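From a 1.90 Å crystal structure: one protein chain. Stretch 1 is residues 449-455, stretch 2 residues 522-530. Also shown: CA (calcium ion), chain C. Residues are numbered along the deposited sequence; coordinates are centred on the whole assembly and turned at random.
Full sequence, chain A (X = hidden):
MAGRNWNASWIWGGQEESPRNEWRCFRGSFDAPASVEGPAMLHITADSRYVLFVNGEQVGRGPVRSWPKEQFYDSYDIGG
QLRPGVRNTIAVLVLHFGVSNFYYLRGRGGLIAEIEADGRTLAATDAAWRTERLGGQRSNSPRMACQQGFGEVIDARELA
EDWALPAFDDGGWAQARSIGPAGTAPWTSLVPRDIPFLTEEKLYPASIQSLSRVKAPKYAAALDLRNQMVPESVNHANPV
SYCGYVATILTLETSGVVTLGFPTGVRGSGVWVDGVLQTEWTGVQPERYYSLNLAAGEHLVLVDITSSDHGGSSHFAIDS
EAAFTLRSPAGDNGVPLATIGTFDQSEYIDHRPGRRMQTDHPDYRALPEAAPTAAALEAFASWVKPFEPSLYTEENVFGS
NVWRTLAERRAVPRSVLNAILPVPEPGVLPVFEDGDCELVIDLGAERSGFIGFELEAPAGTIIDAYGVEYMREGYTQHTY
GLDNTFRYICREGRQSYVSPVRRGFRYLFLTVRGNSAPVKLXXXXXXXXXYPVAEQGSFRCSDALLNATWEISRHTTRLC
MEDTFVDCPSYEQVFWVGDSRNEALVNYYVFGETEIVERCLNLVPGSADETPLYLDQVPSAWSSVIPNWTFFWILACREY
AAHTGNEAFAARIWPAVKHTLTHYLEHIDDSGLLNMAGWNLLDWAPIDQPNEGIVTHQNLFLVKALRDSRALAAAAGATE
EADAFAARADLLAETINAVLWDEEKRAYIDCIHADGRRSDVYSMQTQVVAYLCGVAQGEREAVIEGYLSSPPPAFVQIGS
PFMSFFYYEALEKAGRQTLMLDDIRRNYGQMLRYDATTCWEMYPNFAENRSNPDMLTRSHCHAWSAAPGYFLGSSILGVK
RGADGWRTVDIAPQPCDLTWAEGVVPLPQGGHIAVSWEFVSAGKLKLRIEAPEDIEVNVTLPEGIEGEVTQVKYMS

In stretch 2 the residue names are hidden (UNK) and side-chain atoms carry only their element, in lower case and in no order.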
# COMPACT_ATOMS: atom_id res chain seq x y z
N GLY A 449 9.32 3.15 5.79
CA GLY A 449 10.04 2.41 6.81
C GLY A 449 9.57 2.61 8.23
O GLY A 449 8.41 2.94 8.49
N PHE A 450 10.50 2.42 9.16
CA PHE A 450 10.22 2.50 10.58
C PHE A 450 10.77 3.75 11.26
O PHE A 450 11.99 3.96 11.33
CB PHE A 450 10.78 1.23 11.24
CG PHE A 450 10.43 -0.02 10.49
CD1 PHE A 450 9.12 -0.52 10.51
CD2 PHE A 450 11.37 -0.67 9.70
CE1 PHE A 450 8.76 -1.63 9.76
CE2 PHE A 450 11.02 -1.80 8.94
CZ PHE A 450 9.71 -2.28 8.97
N ILE A 451 9.85 4.56 11.77
CA ILE A 451 10.21 5.80 12.45
C ILE A 451 10.88 5.49 13.77
O ILE A 451 10.44 4.61 14.51
CB ILE A 451 8.95 6.65 12.72
CG1 ILE A 451 8.33 7.08 11.39
CG2 ILE A 451 9.30 7.86 13.58
CD1 ILE A 451 6.95 7.69 11.53
N GLY A 452 11.97 6.20 14.05
CA GLY A 452 12.70 5.99 15.28
C GLY A 452 13.16 7.30 15.88
O GLY A 452 13.27 8.31 15.19
N PHE A 453 13.43 7.28 17.18
CA PHE A 453 13.91 8.48 17.85
C PHE A 453 14.55 8.13 19.18
O PHE A 453 14.43 7.01 19.67
CB PHE A 453 12.76 9.47 18.08
CG PHE A 453 11.70 8.97 19.03
CD1 PHE A 453 10.55 8.36 18.54
CD2 PHE A 453 11.86 9.09 20.41
CE1 PHE A 453 9.56 7.89 19.42
CE2 PHE A 453 10.88 8.62 21.29
CZ PHE A 453 9.73 8.02 20.80
N GLU A 454 15.26 9.11 19.73
CA GLU A 454 15.90 8.98 21.03
C GLU A 454 15.75 10.35 21.65
O GLU A 454 15.99 11.37 21.00
CB GLU A 454 17.39 8.63 20.89
CG GLU A 454 18.11 8.57 22.23
CD GLU A 454 19.52 8.04 22.12
OE1 GLU A 454 20.26 8.14 23.12
OE2 GLU A 454 19.89 7.52 21.05
N LEU A 455 15.34 10.39 22.91
CA LEU A 455 15.13 11.67 23.57
C LEU A 455 15.13 11.54 25.09
O LEU A 455 15.13 10.44 25.64
CB LEU A 455 13.80 12.27 23.11
CG LEU A 455 12.54 11.40 23.32
CD1 LEU A 455 12.15 11.39 24.80
CD2 LEU A 455 11.38 11.96 22.49
N UNK A 522 17.45 13.95 20.88
CA UNK A 522 18.78 13.56 20.42
C UNK A 522 18.78 13.22 18.94
O UNK A 522 19.76 13.48 18.24
c UNK A 522 19.57 13.37 24.72
c UNK A 522 19.76 12.76 22.61
c UNK A 522 19.30 12.38 21.24
n UNK A 522 20.85 13.39 24.41
n UNK A 522 18.89 12.99 23.65
c UNK A 522 21.00 13.01 23.10
N UNK A 523 17.69 12.63 18.47
CA UNK A 523 17.55 12.29 17.06
C UNK A 523 16.18 11.75 16.69
O UNK A 523 15.53 11.07 17.49
c UNK A 523 18.63 11.30 16.62
c UNK A 523 18.66 9.99 17.38
o UNK A 523 19.50 7.85 16.72
o UNK A 523 20.87 9.55 16.61
c UNK A 523 19.75 9.06 16.87
N UNK A 524 15.75 12.10 15.49
CA UNK A 524 14.49 11.64 14.93
C UNK A 524 14.93 11.20 13.53
O UNK A 524 15.67 11.92 12.86
c UNK A 524 13.43 12.78 14.87
c UNK A 524 11.43 11.16 14.88
c UNK A 524 13.99 14.00 14.17
c UNK A 524 12.16 12.29 14.16
N UNK A 525 14.52 10.01 13.12
CA UNK A 525 14.94 9.48 11.83
C UNK A 525 14.01 8.39 11.37
O UNK A 525 13.01 8.09 12.02
c UNK A 525 16.30 5.86 15.06
c UNK A 525 16.61 7.17 15.39
c UNK A 525 16.39 7.81 13.05
c UNK A 525 16.09 6.48 12.75
o UNK A 525 16.24 4.89 16.03
c UNK A 525 16.34 8.88 11.98
c UNK A 525 16.05 5.51 13.74
c UNK A 525 16.65 8.14 14.39
N UNK A 526 14.34 7.78 10.23
CA UNK A 526 13.54 6.68 9.72
C UNK A 526 14.48 5.56 9.31
O UNK A 526 15.57 5.82 8.80
c UNK A 526 11.74 5.92 8.14
c UNK A 526 12.68 7.08 8.49
c UNK A 526 10.71 6.24 7.06
c UNK A 526 13.57 7.41 7.28
N UNK A 527 14.09 4.33 9.60
CA UNK A 527 14.90 3.20 9.18
C UNK A 527 14.19 2.75 7.91
O UNK A 527 13.18 2.04 7.97
c UNK A 527 15.61 2.52 11.54
n UNK A 527 16.55 0.31 12.14
c UNK A 527 15.67 1.39 12.58
n UNK A 527 18.59 -0.68 11.76
c UNK A 527 14.91 2.09 10.24
n UNK A 527 18.51 1.42 12.69
c UNK A 527 17.88 0.35 12.21
N UNK A 528 14.68 3.21 6.77
CA UNK A 528 14.07 2.86 5.49
C UNK A 528 14.23 1.38 5.24
O UNK A 528 15.27 0.80 5.55
c UNK A 528 14.14 3.34 2.98
o UNK A 528 13.99 5.52 2.01
c UNK A 528 14.48 4.39 1.95
n UNK A 528 15.34 4.04 1.00
c UNK A 528 14.71 3.67 4.35
N UNK A 529 13.20 0.77 4.68
CA UNK A 529 13.21 -0.66 4.41
C UNK A 529 12.56 -1.01 3.07
O UNK A 529 11.39 -0.71 2.86
c UNK A 529 12.48 -1.41 5.53
o UNK A 529 12.35 -2.79 5.22
N UNK A 530 13.33 -1.63 2.18
CA UNK A 530 12.81 -2.03 0.87
C UNK A 530 13.44 -3.34 0.46
O UNK A 530 14.32 -3.87 1.14
o UNK A 530 14.55 -1.10 -0.55
c UNK A 530 12.85 0.42 0.22
c UNK A 530 13.16 -1.00 -0.23
CA CA C . 22.31 13.18 18.57
O HOH W 1 16.59 5.40 18.67
O HOH W 2 19.04 6.34 18.87
O HOH W 3 22.19 12.26 16.44
O HOH W 4 22.40 14.02 20.81
O HOH W 5 21.73 15.25 17.73

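At position 522 one carbon leads to a five-membered ring of three carbons and two nitrogens, whose edge lies near Glu 454 O and Leu 455 CA; this is His 522. Its backbone N donates to Glu 454 O (3.0 Å), and its own O binds the calcium ion at 2.6 Å.

At 523 an unbranched side chain runs through two carbons, the second packed 4.0 Å from Glu 454 CB, and then a carboxylate carbon carrying both oxygens, hence Glu 523; the packed carbon is CG. The two acids also approach each other, Glu 454 OE2 to Glu 523 OE2 at 4.4 Å, and water 2 donates to both of these oxygens (2.6 and 2.7 Å respectively), bridging the like charges. Water 3, a calcium ligand, donates to Glu 523 OE1 (3.0 Å).

Position 524 has four carbons, forked at the first, and the end of the two-carbon arm lies 3.9 Å from Phe 453 CB and 4.1 Å from Ile 451 CG2; this is Ile 524, and that end is CD1. It joins the two apolar side chains of stretch 1 on that face.

At 525 one carbon leads to a six-carbon ring bearing an oxygen. The ring folds over Gly 452, whose CA sits 3.9 Å from the ring centroid in a CH-pi contact over the face; this is Tyr 525. An ideal CB on Gly 452 would fall 2.5 Å from Tyr 525 CZ, so the glycine leaves the room the ring occupies. Water 1 links Tyr 525 OH (2.7 Å) to Phe 453 O (2.9 Å).

Position 526 repeats the four-carbon fork, and the end of its longer arm lies 3.6 Å from Gly 449 N, giving Ile 526, with CD1 as that end.

At 527 three carbons, the first of them CB at 4.3 Å from Phe 450 CB, lead to a guanidinium, a nitrogen and then a carbon carrying two more nitrogens: Arg 527. The end of the chain leads away.

Position 528, three carbons with one oxygen and one nitrogen on the last, is Gln 528, pointing away from stretch 1. Position 529 has one carbon and one oxygen, and the carbon, CB, lies 3.7 Å from Phe 450 CE2; this is Ser 529. Position 530, a carbon bearing one oxygen and one carbon, is out of reach; it is Thr 530.

The contact is an antiparallel ladder. Paired N-to-O hydrogen bonds join Phe 450 with Arg 527, Gly 452 with Tyr 525, and Glu 454 with Glu 523. Ile 451, Phe 453, Ile 524 and Ile 526 share one face; the tyrosine over its glycine and the water-bridged acids occupy the other.

Stretch 2 (522-530) HEIYIRQST
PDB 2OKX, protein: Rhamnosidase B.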